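Local coordinates for exocyst complex component EXO70 (Saccharomyces cerevisiae, PDB 2B1E), which serves as a subunit of the exocyst, the complex that tethers secretory vesicles to sites of exocytosis, and takes part in assembling it, at residues A[45-49]-A[75-79]; A[99-103]-A[153-158]; A[313-317]-A[423-427]; A[471-475]-A[533-537]. All coordinates share one frame. Residue numbers count along the deposited sequence, not the author numbering.

Contact 1 of 4, residues A[45-49]-A[75-79]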
loop_
_atom_site.group_PDB
_atom_site.type_symbol
_atom_site.label_atom_id
_atom_site.label_comp_id
_atom_site.label_asym_id
_atom_site.label_seq_id
_atom_site.Cartn_x
_atom_site.Cartn_y
_atom_site.Cartn_z
ATOM N N VAL A 45 32.145 -47.826 18.765
ATOM C CA VAL A 45 32.018 -47.016 19.968
ATOM C C VAL A 45 30.909 -47.631 20.845
ATOM O O VAL A 45 31.028 -47.663 22.067
ATOM C CB VAL A 45 31.687 -45.555 19.622
ATOM C CG1 VAL A 45 31.572 -44.729 20.893
ATOM C CG2 VAL A 45 32.805 -44.970 18.732
ATOM N N HIS A 46 29.837 -48.127 20.228
ATOM C CA HIS A 46 28.755 -48.747 21.005
ATOM C C HIS A 46 29.301 -49.968 21.769
ATOM O O HIS A 46 28.938 -50.196 22.924
ATOM C CB HIS A 46 27.587 -49.207 20.104
ATOM C CG HIS A 46 26.731 -48.093 19.576
ATOM N ND1 HIS A 46 26.327 -47.028 20.351
ATOM C CD2 HIS A 46 26.169 -47.902 18.356
ATOM C CE1 HIS A 46 25.556 -46.229 19.633
ATOM N NE2 HIS A 46 25.444 -46.737 18.419
ATOM N N LYS A 47 30.156 -50.756 21.120
ATOM C CA LYS A 47 30.738 -51.932 21.771
ATOM C C LYS A 47 31.476 -51.518 23.040
ATOM O O LYS A 47 31.355 -52.160 24.076
ATOM C CB LYS A 47 31.722 -52.647 20.837
ATOM C CG LYS A 47 31.086 -53.486 19.731
ATOM C CD LYS A 47 30.729 -54.875 20.235
ATOM C CE LYS A 47 30.191 -55.757 19.117
ATOM N NZ LYS A 47 29.916 -57.144 19.602
ATOM N N LEU A 48 32.252 -50.442 22.950
ATOM C CA LEU A 48 33.018 -49.958 24.098
ATOM C C LEU A 48 32.094 -49.484 25.212
ATOM O O LEU A 48 32.316 -49.767 26.396
ATOM C CB LEU A 48 33.929 -48.812 23.664
ATOM C CG LEU A 48 35.009 -49.168 22.638
ATOM C CD1 LEU A 48 35.615 -47.885 22.087
ATOM C CD2 LEU A 48 36.077 -50.048 23.270
ATOM N N ASP A 49 31.067 -48.745 24.812
ATOM C CA ASP A 49 30.083 -48.205 25.726
ATOM C C ASP A 49 29.395 -49.342 26.474
ATOM O O ASP A 49 29.283 -49.316 27.705
ATOM C CB ASP A 49 29.051 -47.397 24.937
ATOM C CG ASP A 49 28.682 -46.105 25.623
ATOM O OD1 ASP A 49 29.082 -45.928 26.794
ATOM O OD2 ASP A 49 27.994 -45.271 24.996
ATOM N N LEU A 75 38.431 -47.276 28.638
ATOM C CA LEU A 75 37.169 -47.310 27.909
ATOM C C LEU A 75 36.507 -45.928 27.941
ATOM O O LEU A 75 36.089 -45.405 26.915
ATOM C CB LEU A 75 36.224 -48.354 28.522
ATOM C CG LEU A 75 36.570 -49.821 28.242
ATOM C CD1 LEU A 75 35.771 -50.729 29.166
ATOM C CD2 LEU A 75 36.255 -50.145 26.778
ATOM N N GLU A 76 36.433 -45.326 29.123
ATOM C CA GLU A 76 35.803 -44.016 29.239
ATOM C C GLU A 76 36.476 -42.977 28.327
ATOM O O GLU A 76 35.794 -42.266 27.586
ATOM C CB GLU A 76 35.832 -43.543 30.700
ATOM C CG GLU A 76 35.059 -44.451 31.671
ATOM C CD GLU A 76 35.266 -44.072 33.140
ATOM O OE1 GLU A 76 36.254 -43.367 33.453
ATOM O OE2 GLU A 76 34.444 -44.491 33.986
ATOM N N GLN A 77 37.808 -42.906 28.352
ATOM C CA GLN A 77 38.508 -41.920 27.526
ATOM C C GLN A 77 38.480 -42.196 26.027
ATOM O O GLN A 77 38.345 -41.262 25.238
ATOM C CB GLN A 77 39.953 -41.731 28.000
ATOM C CG GLN A 77 40.064 -41.085 29.392
ATOM C CD GLN A 77 39.331 -39.761 29.486
ATOM O OE1 GLN A 77 39.373 -38.951 28.565
ATOM N NE2 GLN A 77 38.656 -39.534 30.604
ATOM N N LEU A 78 38.618 -43.455 25.629
ATOM C CA LEU A 78 38.573 -43.806 24.209
ATOM C C LEU A 78 37.204 -43.442 23.632
ATOM O O LEU A 78 37.101 -42.980 22.490
ATOM C CB LEU A 78 38.857 -45.302 24.028
ATOM C CG LEU A 78 38.807 -45.859 22.601
ATOM C CD1 LEU A 78 39.786 -45.109 21.682
ATOM C CD2 LEU A 78 39.145 -47.345 22.657
ATOM N N ILE A 79 36.147 -43.643 24.421
ATOM C CA ILE A 79 34.801 -43.287 23.972
ATOM C C ILE A 79 34.730 -41.767 23.809
ATOM O O ILE A 79 34.205 -41.251 22.821
ATOM C CB ILE A 79 33.717 -43.767 24.999
ATOM C CG1 ILE A 79 33.643 -45.302 25.005
ATOM C CG2 ILE A 79 32.356 -43.207 24.640
ATOM C CD1 ILE A 79 32.778 -45.897 26.129
#
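V45 opens the contact on helix 38-56: its CB points sideways, and CG1 lies 4.1 Å from CG2 of I79, two beta-branched side chains meeting through methyls. One turn on, L48 does most of the work. Its CA-to-CB bond points toward helix 66-94, where CD2 of L48 meets CD2 of L75 at 3.5 Å, its CD1 meets CD2 of L78 at 3.6 Å, and its CB lies 3.8 Å from CG1 of I79. A long, branched leucine suits this place because its two methyls can reach different neighbours; Y25 and L29 of helix 15-30 also cover it. D49 is directed away overall, but CD1 of I79 still touches it, 3.6 Å from CA and 3.8 Å from OD1 of D49. The segment axes approach to 9.7 Å at 153°, with V45 level with I79 and L48 with L75. Such antiparallel packing of consecutive helices, with helix 15-30 against both, is typical of an all-alpha helical bundle, here in the N-terminal part of EXO70.

Contact 2 of 4, residues A[99-103]-A[153-158]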
loop_
_atom_site.group_PDB
_atom_site.type_symbol
_atom_site.label_atom_id
_atom_site.label_comp_id
_atom_site.label_asym_id
_atom_site.label_seq_id
_atom_site.Cartn_x
_atom_site.Cartn_y
_atom_site.Cartn_z
ATOM N N PRO A 99 29.611 -19.723 2.885
ATOM C CA PRO A 99 28.764 -18.537 2.769
ATOM C C PRO A 99 28.809 -18.041 1.328
ATOM O O PRO A 99 29.840 -18.137 0.660
ATOM C CB PRO A 99 29.413 -17.555 3.740
ATOM C CG PRO A 99 29.981 -18.458 4.797
ATOM C CD PRO A 99 30.593 -19.564 3.973
ATOM N N PHE A 100 27.695 -17.515 0.844
ATOM C CA PHE A 100 27.645 -17.035 -0.524
ATOM C C PHE A 100 26.663 -15.888 -0.630
ATOM O O PHE A 100 25.776 -15.750 0.205
ATOM C CB PHE A 100 27.224 -18.174 -1.456
ATOM C CG PHE A 100 25.808 -18.627 -1.253
ATOM C CD1 PHE A 100 24.743 -17.899 -1.791
ATOM C CD2 PHE A 100 25.532 -19.758 -0.499
ATOM C CE1 PHE A 100 23.430 -18.292 -1.576
ATOM C CE2 PHE A 100 24.217 -20.162 -0.278
ATOM C CZ PHE A 100 23.165 -19.430 -0.817
ATOM N N ASP A 101 26.832 -15.065 -1.659
ATOM C CA ASP A 101 25.939 -13.937 -1.879
ATOM C C ASP A 101 24.701 -14.474 -2.590
ATOM O O ASP A 101 24.770 -14.896 -3.743
ATOM C CB ASP A 101 26.625 -12.875 -2.741
ATOM C CG ASP A 101 25.770 -11.641 -2.920
ATOM O OD1 ASP A 101 24.574 -11.797 -3.241
ATOM O OD2 ASP A 101 26.286 -10.518 -2.745
ATOM N N PRO A 102 23.548 -14.470 -1.903
ATOM C CA PRO A 102 22.278 -14.960 -2.456
ATOM C C PRO A 102 21.847 -14.220 -3.726
ATOM O O PRO A 102 21.255 -14.811 -4.629
ATOM C CB PRO A 102 21.289 -14.734 -1.312
ATOM C CG PRO A 102 22.163 -14.726 -0.080
ATOM C CD PRO A 102 23.352 -13.940 -0.544
ATOM N N GLN A 103 22.148 -12.926 -3.779
ATOM C CA GLN A 103 21.788 -12.087 -4.922
ATOM C C GLN A 103 22.220 -12.695 -6.250
ATOM O O GLN A 103 21.568 -12.481 -7.271
ATOM C CB GLN A 103 22.402 -10.694 -4.771
ATOM C CG GLN A 103 21.968 -9.711 -5.840
ATOM C CD GLN A 103 20.458 -9.623 -5.962
ATOM O OE1 GLN A 103 19.856 -10.227 -6.851
ATOM N NE2 GLN A 103 19.837 -8.879 -5.059
ATOM N N LYS A 153 25.846 -15.247 7.484
ATOM C CA LYS A 153 26.947 -14.781 6.642
ATOM C C LYS A 153 26.459 -14.556 5.213
ATOM O O LYS A 153 26.951 -13.675 4.510
ATOM C CB LYS A 153 28.088 -15.803 6.643
ATOM C CG LYS A 153 28.905 -15.836 7.930
ATOM C CD LYS A 153 29.856 -17.025 7.938
ATOM C CE LYS A 153 30.763 -17.017 9.160
ATOM N NZ LYS A 153 31.749 -15.907 9.108
ATOM N N CYS A 154 25.495 -15.361 4.783
ATOM C CA CYS A 154 24.942 -15.217 3.441
ATOM C C CYS A 154 24.107 -13.949 3.382
ATOM O O CYS A 154 24.246 -13.141 2.465
ATOM C CB CYS A 154 24.062 -16.415 3.093
ATOM S SG CYS A 154 24.954 -17.966 2.947
ATOM N N MET A 155 23.239 -13.778 4.371
ATOM C CA MET A 155 22.383 -12.605 4.425
ATOM C C MET A 155 23.209 -11.336 4.614
ATOM O O MET A 155 22.734 -10.226 4.349
ATOM C CB MET A 155 21.369 -12.744 5.564
ATOM C CG MET A 155 20.400 -13.917 5.404
ATOM S SD MET A 155 19.357 -13.820 3.931
ATOM C CE MET A 155 18.421 -12.352 4.306
ATOM N N ALA A 156 24.445 -11.502 5.077
ATOM C CA ALA A 156 25.335 -10.369 5.296
ATOM C C ALA A 156 25.631 -9.655 3.979
ATOM O O ALA A 156 25.892 -8.456 3.962
ATOM C CB ALA A 156 26.633 -10.847 5.935
ATOM N N PHE A 157 25.590 -10.403 2.880
ATOM C CA PHE A 157 25.852 -9.853 1.554
ATOM C C PHE A 157 24.743 -8.912 1.081
ATOM O O PHE A 157 24.975 -8.044 0.238
ATOM C CB PHE A 157 26.015 -10.991 0.541
ATOM C CG PHE A 157 27.331 -11.703 0.633
ATOM C CD1 PHE A 157 28.488 -11.115 0.135
ATOM C CD2 PHE A 157 27.420 -12.960 1.223
ATOM C CE1 PHE A 157 29.715 -11.771 0.224
ATOM C CE2 PHE A 157 28.641 -13.623 1.316
ATOM C CZ PHE A 157 29.790 -13.028 0.817
ATOM N N LEU A 158 23.545 -9.082 1.633
ATOM C CA LEU A 158 22.395 -8.263 1.254
ATOM C C LEU A 158 22.089 -7.161 2.266
ATOM O O LEU A 158 21.464 -6.157 1.929
ATOM C CB LEU A 158 21.163 -9.153 1.092
ATOM C CG LEU A 158 21.310 -10.359 0.163
ATOM C CD1 LEU A 158 20.009 -11.132 0.144
ATOM C CD2 LEU A 158 21.678 -9.901 -1.238
#
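C154 lies at the heart of this contact, where the loop leading into helix 102-108 crosses the C-terminal end of helix 136-155 in an all-helical fold. C154 SG sits over the face of the F100 ring, 4.2 Å from the centroid, a sulfur-aromatic contact; a small, polarisable cysteine fits closely here, and F190 of helix 180-201 touches it too. P102, whose ring suits the first turn of a helix because it needs no amide hydrogen, packs its CG 4.1 Å from CB of C154 and its CB 4.1 Å from CD1 of L158. Further out, the exposed F157 ring receives CB of D101 over its face in a CH-pi contact, 4.0 Å from the centroid, while CG of P99 rests 3.5 Å from the aliphatic CD of K153. At the polar edge, D101 is the N-cap of helix 102-108, and Q103 sends NE2 to S182. The sulfur also accepts a hydrogen bond: F100 N lies 3.5 Å from C154 SG, with an N-H...S angle of 164°.

Contact 3 of 4, residues A[313-317]-A[423-427]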
loop_
_atom_site.group_PDB
_atom_site.type_symbol
_atom_site.label_atom_id
_atom_site.label_comp_id
_atom_site.label_asym_id
_atom_site.label_seq_id
_atom_site.Cartn_x
_atom_site.Cartn_y
_atom_site.Cartn_z
ATOM N N THR A 313 -3.937 22.181 -7.128
ATOM C CA THR A 313 -4.473 21.197 -8.056
ATOM C C THR A 313 -3.346 20.392 -8.701
ATOM O O THR A 313 -3.392 19.162 -8.723
ATOM C CB THR A 313 -5.333 21.897 -9.134
ATOM O OG1 THR A 313 -6.456 22.517 -8.493
ATOM C CG2 THR A 313 -5.834 20.903 -10.172
ATOM N N VAL A 314 -2.333 21.086 -9.213
ATOM C CA VAL A 314 -1.201 20.410 -9.834
ATOM C C VAL A 314 -0.624 19.395 -8.847
ATOM O O VAL A 314 -0.440 18.232 -9.186
ATOM C CB VAL A 314 -0.085 21.409 -10.235
ATOM C CG1 VAL A 314 1.066 20.664 -10.901
ATOM C CG2 VAL A 314 -0.638 22.459 -11.185
ATOM N N ASP A 315 -0.361 19.837 -7.622
ATOM C CA ASP A 315 0.201 18.962 -6.596
ATOM C C ASP A 315 -0.709 17.790 -6.254
ATOM O O ASP A 315 -0.261 16.645 -6.179
ATOM C CB ASP A 315 0.482 19.755 -5.317
ATOM C CG ASP A 315 1.196 18.925 -4.257
ATOM O OD1 ASP A 315 2.420 18.708 -4.397
ATOM O OD2 ASP A 315 0.534 18.484 -3.289
ATOM N N THR A 316 -1.987 18.081 -6.032
ATOM C CA THR A 316 -2.946 17.042 -5.677
ATOM C C THR A 316 -3.032 15.918 -6.709
ATOM O O THR A 316 -3.087 14.745 -6.343
ATOM C CB THR A 316 -4.361 17.634 -5.458
ATOM O OG1 THR A 316 -4.321 18.577 -4.381
ATOM C CG2 THR A 316 -5.355 16.536 -5.099
ATOM N N MET A 317 -3.041 16.261 -7.992
ATOM C CA MET A 317 -3.140 15.224 -9.014
ATOM C C MET A 317 -1.838 14.441 -9.174
ATOM O O MET A 317 -1.863 13.231 -9.407
ATOM C CB MET A 317 -3.583 15.826 -10.347
ATOM C CG MET A 317 -5.001 16.394 -10.309
ATOM S SD MET A 317 -6.230 15.292 -9.557
ATOM C CE MET A 317 -6.294 15.882 -7.968
ATOM N N LEU A 423 -8.025 20.115 -15.511
ATOM C CA LEU A 423 -6.738 19.441 -15.393
ATOM C C LEU A 423 -6.971 18.134 -14.637
ATOM O O LEU A 423 -6.385 17.104 -14.973
ATOM C CB LEU A 423 -5.715 20.301 -14.642
ATOM C CG LEU A 423 -4.401 19.561 -14.351
ATOM C CD1 LEU A 423 -3.764 19.118 -15.660
ATOM C CD2 LEU A 423 -3.452 20.452 -13.579
ATOM N N VAL A 424 -7.840 18.168 -13.628
ATOM C CA VAL A 424 -8.138 16.961 -12.856
ATOM C C VAL A 424 -8.595 15.815 -13.761
ATOM O O VAL A 424 -8.127 14.680 -13.632
ATOM C CB VAL A 424 -9.244 17.210 -11.809
ATOM C CG1 VAL A 424 -9.739 15.880 -11.237
ATOM C CG2 VAL A 424 -8.711 18.085 -10.699
ATOM N N GLU A 425 -9.510 16.114 -14.674
ATOM C CA GLU A 425 -10.023 15.102 -15.588
ATOM C C GLU A 425 -8.984 14.632 -16.611
ATOM O O GLU A 425 -8.985 13.467 -17.022
ATOM C CB GLU A 425 -11.266 15.634 -16.300
ATOM C CG GLU A 425 -11.842 14.690 -17.330
ATOM C CD GLU A 425 -13.330 14.879 -17.506
ATOM O OE1 GLU A 425 -13.774 16.039 -17.640
ATOM O OE2 GLU A 425 -14.053 13.860 -17.512
ATOM N N GLN A 426 -8.097 15.536 -17.011
ATOM C CA GLN A 426 -7.053 15.205 -17.971
ATOM C C GLN A 426 -6.056 14.220 -17.368
ATOM O O GLN A 426 -5.637 13.258 -18.023
ATOM C CB GLN A 426 -6.322 16.478 -18.411
ATOM C CG GLN A 426 -7.226 17.489 -19.095
ATOM C CD GLN A 426 -6.490 18.739 -19.518
ATOM O OE1 GLN A 426 -5.674 19.277 -18.770
ATOM N NE2 GLN A 426 -6.786 19.222 -20.720
ATOM N N ILE A 427 -5.681 14.458 -16.116
ATOM C CA ILE A 427 -4.726 13.594 -15.432
ATOM C C ILE A 427 -5.331 12.244 -15.062
ATOM O O ILE A 427 -4.611 11.254 -14.905
ATOM C CB ILE A 427 -4.155 14.300 -14.185
ATOM C CG1 ILE A 427 -3.197 15.403 -14.641
ATOM C CG2 ILE A 427 -3.443 13.298 -13.271
ATOM C CD1 ILE A 427 -2.626 16.233 -13.526
#
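Two helices of the all-helical C-terminal region, 311-323 and 410-429, pack side by side here in nearly the same direction, as near-parallel neighbours in a helical bundle: their segment axes cross at -24° with a closest approach of 10.2 Å. L423 comes first. It points toward the partner helix, and L423 CD2 lies 4.2 Å from both CG2 of T313 and CG2 of V314, so a single methyl bridges two successive residues; V309 in the preceding loop also touches L423 and V314. V424 is set sideways and is buried. V424 CG2 reaches CG2 of T313 at 4.1 Å and SD of M317 at 3.9 Å, and I376 of helix 364-391 packs against it as well. Threonine suits its buried position because its methyl joins this apolar layer while its hydroxyl bonds N420, one turn before V424. E425 and Q426 do not face helix 311-323; E425 instead pairs with K449 of helix 440-473 in a salt bridge. I427, a turn after L423, points back at the partner. M317, long and flexible, covers both V424 and I427, its SD bent toward the valine by m values of chi1 and chi2, while its CB meets I427 CD1 at 3.3 Å.

Contact 4 of 4, residues A[471-475]-A[533-537]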
loop_
_atom_site.group_PDB
_atom_site.type_symbol
_atom_site.label_atom_id
_atom_site.label_comp_id
_atom_site.label_asym_id
_atom_site.label_seq_id
_atom_site.Cartn_x
_atom_site.Cartn_y
_atom_site.Cartn_z
ATOM N N VAL A 471 -43.461 39.857 -15.805
ATOM C CA VAL A 471 -44.602 39.548 -16.651
ATOM C C VAL A 471 -45.798 39.090 -15.802
ATOM O O VAL A 471 -46.916 39.573 -15.980
ATOM C CB VAL A 471 -44.231 38.471 -17.678
ATOM C CG1 VAL A 471 -45.424 38.157 -18.573
ATOM C CG2 VAL A 471 -43.058 38.960 -18.521
ATOM N N PHE A 472 -45.559 38.173 -14.871
ATOM C CA PHE A 472 -46.632 37.677 -14.017
ATOM C C PHE A 472 -47.309 38.812 -13.250
ATOM O O PHE A 472 -48.532 38.945 -13.266
ATOM C CB PHE A 472 -46.088 36.654 -13.019
ATOM C CG PHE A 472 -45.996 35.260 -13.560
ATOM C CD1 PHE A 472 -45.610 35.026 -14.878
ATOM C CD2 PHE A 472 -46.252 34.171 -12.734
ATOM C CE1 PHE A 472 -45.474 33.728 -15.362
ATOM C CE2 PHE A 472 -46.118 32.866 -13.210
ATOM C CZ PHE A 472 -45.727 32.648 -14.528
ATOM N N ILE A 473 -46.500 39.638 -12.598
ATOM C CA ILE A 473 -47.002 40.754 -11.797
ATOM C C ILE A 473 -47.860 41.724 -12.618
ATOM O O ILE A 473 -48.730 42.415 -12.084
ATOM C CB ILE A 473 -45.820 41.532 -11.150
ATOM C CG1 ILE A 473 -46.339 42.449 -10.040
ATOM C CG2 ILE A 473 -45.081 42.350 -12.202
ATOM C CD1 ILE A 473 -46.627 41.723 -8.754
ATOM N N ASP A 474 -47.623 41.751 -13.921
ATOM C CA ASP A 474 -48.345 42.639 -14.817
ATOM C C ASP A 474 -49.407 41.928 -15.662
ATOM O O ASP A 474 -49.930 42.496 -16.617
ATOM C CB ASP A 474 -47.319 43.362 -15.710
ATOM C CG ASP A 474 -47.961 44.221 -16.787
ATOM O OD1 ASP A 474 -48.207 43.699 -17.899
ATOM O OD2 ASP A 474 -48.219 45.417 -16.518
ATOM N N SER A 475 -49.769 40.703 -15.296
ATOM C CA SER A 475 -50.763 39.987 -16.090
ATOM C C SER A 475 -51.921 39.348 -15.317
ATOM O O SER A 475 -52.165 38.147 -15.438
ATOM C CB SER A 475 -50.060 38.918 -16.941
ATOM O OG SER A 475 -49.096 39.503 -17.804
ATOM N N PHE A 533 -41.810 36.325 -24.312
ATOM C CA PHE A 533 -41.930 37.687 -23.793
ATOM C C PHE A 533 -42.091 38.682 -24.949
ATOM O O PHE A 533 -42.974 39.552 -24.932
ATOM C CB PHE A 533 -40.668 38.009 -22.973
ATOM C CG PHE A 533 -40.553 39.443 -22.542
ATOM C CD1 PHE A 533 -41.538 40.035 -21.763
ATOM C CD2 PHE A 533 -39.421 40.188 -22.875
ATOM C CE1 PHE A 533 -41.401 41.353 -21.315
ATOM C CE2 PHE A 533 -39.276 41.499 -22.432
ATOM C CZ PHE A 533 -40.266 42.081 -21.653
ATOM N N TYR A 534 -41.227 38.549 -25.951
ATOM C CA TYR A 534 -41.261 39.419 -27.125
ATOM C C TYR A 534 -42.594 39.254 -27.849
ATOM O O TYR A 534 -43.226 40.228 -28.237
ATOM C CB TYR A 534 -40.109 39.056 -28.068
ATOM C CG TYR A 534 -40.069 39.824 -29.377
ATOM C CD1 TYR A 534 -39.392 41.044 -29.483
ATOM C CD2 TYR A 534 -40.677 39.310 -30.519
ATOM C CE1 TYR A 534 -39.320 41.728 -30.711
ATOM C CE2 TYR A 534 -40.613 39.981 -31.741
ATOM C CZ TYR A 534 -39.934 41.182 -31.830
ATOM O OH TYR A 534 -39.867 41.826 -33.041
ATOM N N SER A 535 -43.025 38.013 -28.027
ATOM C CA SER A 535 -44.283 37.754 -28.719
ATOM C C SER A 535 -45.481 38.311 -27.946
ATOM O O SER A 535 -46.449 38.786 -28.530
ATOM C CB SER A 535 -44.459 36.252 -28.924
ATOM O OG SER A 535 -45.686 35.970 -29.574
ATOM N N ARG A 536 -45.398 38.265 -26.627
ATOM C CA ARG A 536 -46.480 38.745 -25.782
ATOM C C ARG A 536 -46.652 40.266 -25.841
ATOM O O ARG A 536 -47.779 40.780 -25.768
ATOM C CB ARG A 536 -46.224 38.302 -24.334
ATOM C CG ARG A 536 -47.336 38.656 -23.344
ATOM C CD ARG A 536 -46.981 38.274 -21.895
ATOM N NE ARG A 536 -47.038 36.834 -21.632
ATOM C CZ ARG A 536 -45.993 36.010 -21.661
ATOM N NH1 ARG A 536 -44.774 36.466 -21.942
ATOM N NH2 ARG A 536 -46.166 34.718 -21.404
ATOM N N TYR A 537 -45.549 40.988 -26.007
ATOM C CA TYR A 537 -45.612 42.446 -26.007
ATOM C C TYR A 537 -45.198 43.225 -27.254
ATOM O O TYR A 537 -45.341 44.446 -27.281
ATOM C CB TYR A 537 -44.780 42.982 -24.849
ATOM C CG TYR A 537 -45.254 42.564 -23.482
ATOM C CD1 TYR A 537 -44.503 41.687 -22.699
ATOM C CD2 TYR A 537 -46.426 43.097 -22.942
ATOM C CE1 TYR A 537 -44.904 41.360 -21.398
ATOM C CE2 TYR A 537 -46.832 42.776 -21.663
ATOM C CZ TYR A 537 -46.073 41.916 -20.892
ATOM O OH TYR A 537 -46.483 41.641 -19.603
#
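V471, with chi1 at t, fills the centre of this small contact by spreading its two methyls. CG2 of V471 reaches CD1 of F533 at 3.7 Å and CE1 of Y537 at 4.2 Å, at the edge of the tyrosine ring; CG1 of V471 lies over one face of the R536 guanidinium, 3.7 Å from CD of that arginine. R536 gets there by extending through chi1 and chi2, both t, then turning at chi3 (m), so that its aliphatic part covers the valine. Y537 is m at chi1, which carries its ring across to the other segment, where OH donates a hydrogen bond to OD1 of D474 at 3.2 Å. Tyrosine suits this place: its ring packs beside V471 while its hydroxyl meets a carboxylate. D474 extends with chi1 at t from the turn that ends its helix, whereas S475, at m, folds back, and its OG donates to O of V471 at 2.8 Å. The contact joins the C-terminal ends of helices 440-473 and 512-537. Helix 483-504 packs on helix 512-537 and reaches the turn after helix 440-473: K489 touches F533 and D474, and F490 meets the F533 ring and, like I486, touches Y537.

The four contacts follow one another in series along an elongated, all-helical rod, with contacts 1 and 4 on opposite sides of its centre, their own centres about 126 Å apart. Contact 1 is the most buried, and it and contact 3 are apolar helix-to-helix seams, antiparallel in the first and near parallel in the second. Contacts 2 and 4 instead form where helices begin or end, and there hydrogen bonds appear: a backbone amide to a thiol in contact 2, a tyrosine-carboxylate pair in contact 4. No two contacts share a helix, although helices 66-94 and 102-108, of contacts 1 and 2, are consecutive. Contacts 3 and 4 belong to the same C-terminal family region.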